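Local structure of hypothetical protein TM0486 (Thermotoga maritima, 1VK8) at residues M13-K21 against S54-I65. The protein binds thiamin and takes part in the response of the cell to oxidative conditions. Sequence-based numbering, arbitrary orientation.
Sequences MPKVTVSIK and SNTTVEGEFEEI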
loop_
_atom_site.group_PDB
_atom_site.type_symbol
_atom_site.label_atom_id
_atom_site.label_comp_id
_atom_site.label_asym_id
_atom_site.label_seq_id
_atom_site.Cartn_x
_atom_site.Cartn_y
_atom_site.Cartn_z
HETATM N N MSE C 13 19.357 15.177 11.765
HETATM C CA MSE C 13 19.034 14.471 13.027
HETATM C C MSE C 13 17.699 13.707 12.904
HETATM O O MSE C 13 17.650 12.541 13.257
HETATM C CB MSE C 13 19.041 15.443 14.226
HETATM C CG MSE C 13 18.962 14.774 15.587
ATOM N N PRO C 14 16.624 14.332 12.431
ATOM C CA PRO C 14 15.341 13.604 12.281
ATOM C C PRO C 14 15.383 12.500 11.199
ATOM O O PRO C 14 15.748 12.762 10.054
ATOM C CB PRO C 14 14.345 14.703 11.867
ATOM C CG PRO C 14 15.044 16.015 12.089
ATOM C CD PRO C 14 16.513 15.734 11.987
ATOM N N LYS C 15 14.980 11.287 11.570
ATOM C CA LYS C 15 14.893 10.182 10.658
ATOM C C LYS C 15 13.439 9.891 10.343
ATOM O O LYS C 15 12.534 10.301 11.057
ATOM C CB LYS C 15 15.543 8.939 11.271
ATOM C CG LYS C 15 17.052 9.005 11.299
ATOM C CD LYS C 15 17.684 7.896 12.125
ATOM C CE LYS C 15 19.223 7.886 11.902
ATOM N NZ LYS C 15 20.047 7.443 13.097
ATOM N N VAL C 16 13.226 9.195 9.244
ATOM C CA VAL C 16 11.931 8.616 8.931
ATOM C C VAL C 16 12.142 7.110 8.799
ATOM O O VAL C 16 13.265 6.664 8.733
ATOM C CB VAL C 16 11.335 9.171 7.593
ATOM C CG1 VAL C 16 10.995 10.643 7.713
ATOM C CG2 VAL C 16 12.273 8.948 6.401
ATOM N N THR C 17 11.054 6.347 8.741
ATOM C CA THR C 17 11.117 4.964 8.292
ATOM C C THR C 17 10.402 4.890 6.962
ATOM O O THR C 17 9.404 5.585 6.732
ATOM C CB THR C 17 10.505 3.953 9.317
ATOM O OG1 THR C 17 9.078 4.125 9.408
ATOM C CG2 THR C 17 11.013 4.186 10.720
ATOM N N VAL C 18 10.940 4.060 6.081
ATOM C CA VAL C 18 10.417 3.854 4.741
ATOM C C VAL C 18 10.454 2.366 4.467
ATOM O O VAL C 18 11.527 1.745 4.437
ATOM C CB VAL C 18 11.271 4.588 3.672
ATOM C CG1 VAL C 18 10.690 4.406 2.287
ATOM C CG2 VAL C 18 11.367 6.107 4.033
ATOM N N SER C 19 9.275 1.788 4.278
ATOM C CA SER C 19 9.155 0.401 3.905
ATOM C C SER C 19 8.985 0.323 2.416
ATOM O O SER C 19 8.199 1.055 1.830
ATOM C CB SER C 19 7.981 -0.221 4.663
ATOM O OG SER C 19 8.224 -0.078 6.057
ATOM N N ILE C 20 9.760 -0.561 1.802
ATOM C CA ILE C 20 9.910 -0.649 0.371
ATOM C C ILE C 20 9.465 -2.045 -0.041
ATOM O O ILE C 20 9.912 -3.052 0.534
ATOM C CB ILE C 20 11.385 -0.443 -0.013
ATOM C CG1 ILE C 20 11.872 0.926 0.428
ATOM C CG2 ILE C 20 11.606 -0.638 -1.516
ATOM C CD1 ILE C 20 13.354 1.088 0.328
ATOM N N LYS C 21 8.603 -2.102 -1.052
ATOM C CA LYS C 21 8.139 -3.360 -1.623
ATOM C C LYS C 21 8.334 -3.316 -3.123
ATOM O O LYS C 21 7.940 -2.360 -3.784
ATOM C CB LYS C 21 6.665 -3.608 -1.303
ATOM C CG LYS C 21 6.114 -4.921 -1.778
ATOM C CD LYS C 21 4.619 -5.041 -1.557
ATOM C CE LYS C 21 4.126 -6.455 -1.742
ATOM N NZ LYS C 21 4.295 -7.273 -0.486
ATOM N N SER C 54 6.759 -8.861 3.852
ATOM C CA SER C 54 6.078 -8.151 2.777
ATOM C C SER C 54 6.812 -6.950 2.221
ATOM O O SER C 54 6.443 -6.409 1.174
ATOM C CB SER C 54 4.709 -7.690 3.286
ATOM O OG SER C 54 4.891 -6.638 4.217
ATOM N N ASN C 55 7.849 -6.527 2.928
ATOM C CA ASN C 55 8.610 -5.350 2.569
ATOM C C ASN C 55 9.914 -5.299 3.351
ATOM O O ASN C 55 10.154 -6.120 4.225
ATOM C CB ASN C 55 7.782 -4.069 2.797
ATOM C CG ASN C 55 7.109 -4.005 4.174
ATOM O OD1 ASN C 55 7.691 -4.326 5.180
ATOM N ND2 ASN C 55 5.887 -3.510 4.194
ATOM N N THR C 56 10.761 -4.345 3.004
ATOM C CA THR C 56 11.989 -4.062 3.741
ATOM C C THR C 56 11.932 -2.635 4.200
ATOM O O THR C 56 11.706 -1.743 3.381
ATOM C CB THR C 56 13.175 -4.242 2.822
ATOM O OG1 THR C 56 13.278 -5.611 2.433
ATOM C CG2 THR C 56 14.515 -3.898 3.509
ATOM N N THR C 57 12.109 -2.431 5.502
ATOM C CA THR C 57 12.031 -1.118 6.129
ATOM C C THR C 57 13.403 -0.568 6.408
ATOM O O THR C 57 14.207 -1.231 7.042
ATOM C CB THR C 57 11.252 -1.230 7.420
ATOM O OG1 THR C 57 9.933 -1.708 7.132
ATOM C CG2 THR C 57 11.052 0.148 8.066
ATOM N N VAL C 58 13.685 0.620 5.909
ATOM C CA VAL C 58 14.926 1.346 6.245
ATOM C C VAL C 58 14.605 2.519 7.170
ATOM O O VAL C 58 13.494 3.042 7.156
ATOM C CB VAL C 58 15.686 1.833 4.991
ATOM C CG1 VAL C 58 15.926 0.647 4.047
ATOM C CG2 VAL C 58 14.931 2.948 4.291
ATOM N N GLU C 59 15.572 2.894 7.987
ATOM C CA GLU C 59 15.484 4.058 8.837
ATOM C C GLU C 59 16.612 4.988 8.439
ATOM O O GLU C 59 17.764 4.579 8.376
ATOM C CB GLU C 59 15.661 3.602 10.265
ATOM C CG GLU C 59 15.756 4.675 11.307
ATOM C CD GLU C 59 16.064 4.076 12.653
ATOM O OE1 GLU C 59 15.270 3.234 13.090
ATOM O OE2 GLU C 59 17.089 4.428 13.261
ATOM N N GLY C 60 16.287 6.230 8.118
ATOM C CA GLY C 60 17.313 7.189 7.777
ATOM C C GLY C 60 16.744 8.532 7.439
ATOM O O GLY C 60 15.577 8.796 7.664
ATOM N N GLU C 61 17.591 9.393 6.884
ATOM C CA GLU C 61 17.183 10.736 6.538
ATOM C C GLU C 61 16.363 10.678 5.254
ATOM O O GLU C 61 16.722 9.992 4.307
ATOM C CB GLU C 61 18.414 11.660 6.422
ATOM C CG GLU C 61 18.053 13.126 6.264
ATOM C CD GLU C 61 17.820 13.540 4.819
ATOM O OE1 GLU C 61 18.648 13.147 3.953
ATOM O OE2 GLU C 61 16.822 14.292 4.551
ATOM N N PHE C 62 15.240 11.380 5.255
ATOM C CA PHE C 62 14.219 11.277 4.196
ATOM C C PHE C 62 14.725 11.537 2.766
ATOM O O PHE C 62 14.514 10.736 1.872
ATOM C CB PHE C 62 13.065 12.218 4.544
ATOM C CG PHE C 62 11.992 12.261 3.518
ATOM C CD1 PHE C 62 11.280 11.147 3.195
ATOM C CD2 PHE C 62 11.695 13.440 2.880
ATOM C CE1 PHE C 62 10.312 11.199 2.214
ATOM C CE2 PHE C 62 10.733 13.481 1.929
ATOM C CZ PHE C 62 10.053 12.364 1.593
ATOM N N GLU C 63 15.402 12.654 2.549
ATOM C CA GLU C 63 15.815 13.009 1.200
ATOM C C GLU C 63 16.899 12.071 0.687
ATOM O O GLU C 63 16.925 11.741 -0.478
ATOM C CB GLU C 63 16.254 14.474 1.135
ATOM C CG GLU C 63 15.075 15.380 1.458
ATOM C CD GLU C 63 15.248 16.841 1.091
ATOM O OE1 GLU C 63 16.307 17.216 0.554
ATOM O OE2 GLU C 63 14.292 17.620 1.338
ATOM N N GLU C 64 17.779 11.622 1.567
ATOM C CA GLU C 64 18.762 10.622 1.193
ATOM C C GLU C 64 18.101 9.321 0.752
ATOM O O GLU C 64 18.485 8.749 -0.257
ATOM C CB GLU C 64 19.693 10.337 2.360
ATOM C CG GLU C 64 20.898 9.493 1.956
ATOM C CD GLU C 64 21.859 9.211 3.105
ATOM O OE1 GLU C 64 21.811 9.903 4.161
ATOM O OE2 GLU C 64 22.670 8.278 2.932
ATOM N N ILE C 65 17.104 8.851 1.494
ATOM C CA ILE C 65 16.366 7.629 1.117
ATOM C C ILE C 65 15.687 7.830 -0.255
ATOM O O ILE C 65 15.759 6.962 -1.123
ATOM C CB ILE C 65 15.343 7.203 2.216
ATOM C CG1 ILE C 65 16.017 6.746 3.499
ATOM C CG2 ILE C 65 14.462 6.042 1.720
ATOM C CD1 ILE C 65 15.036 6.794 4.734
HETATM O O HOH W 1 14.411 12.841 7.793
HETATM O O HOH W 2 19.661 4.398 12.456
#
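Val-16, Val-18 and Ile-20 pair with Gly-60, Val-58 and Thr-56 as antiparallel hydrogen-bonded pairs, joining the two central strands of a four-stranded antiparallel sheet in this ferredoxin-like alpha+beta fold of the thiamine-binding family. Six backbone N-H...O bonds hold the register; the shortest include Val-58 N to Val-18 O, 2.8 Å. On the face of Val-16 and Val-18 lies the start of helix 62-76. Ile-65 extends CD1 to Val-18 CG2 at 3.8 Å, and the two side chains meet tip to tip. The same CD1 also touches Val-16 CG2, which packs against Phe-62 CB at 3.8 Å and lies at the edge of the phenyl ring; Tyr-91 meets that ring edge-to-face. Glu-61 caps the helix, its OE2 and OE1 accepting from Glu-63 N and Glu-64 N, each from above the carboxylate plane. Water 1 ties Phe-62 N to Pro-14 O. On the other face, Ser-19 OG and Thr-57 OG1 share a hydrogen bond of 2.6 Å, both oxygens turned beside their own backbone N (chi1 -59° and -60°). Lys-15 crosses Glu-59 obliquely, its CD 3.7 Å from Glu-59 OE2, but its NZ stays 4.2 Å from Glu-59 OE2 and water 2 bridges them; Glu-59 OE1 accepts from Ile-98 N. At the far end Lys-21, extended until a bend at chi4 (84°), also forms a salt bridge with Asp-88 of the second subunit, while its NZ meets a lone pair of Ser-54 O in the carbonyl plane at 2.8 Å.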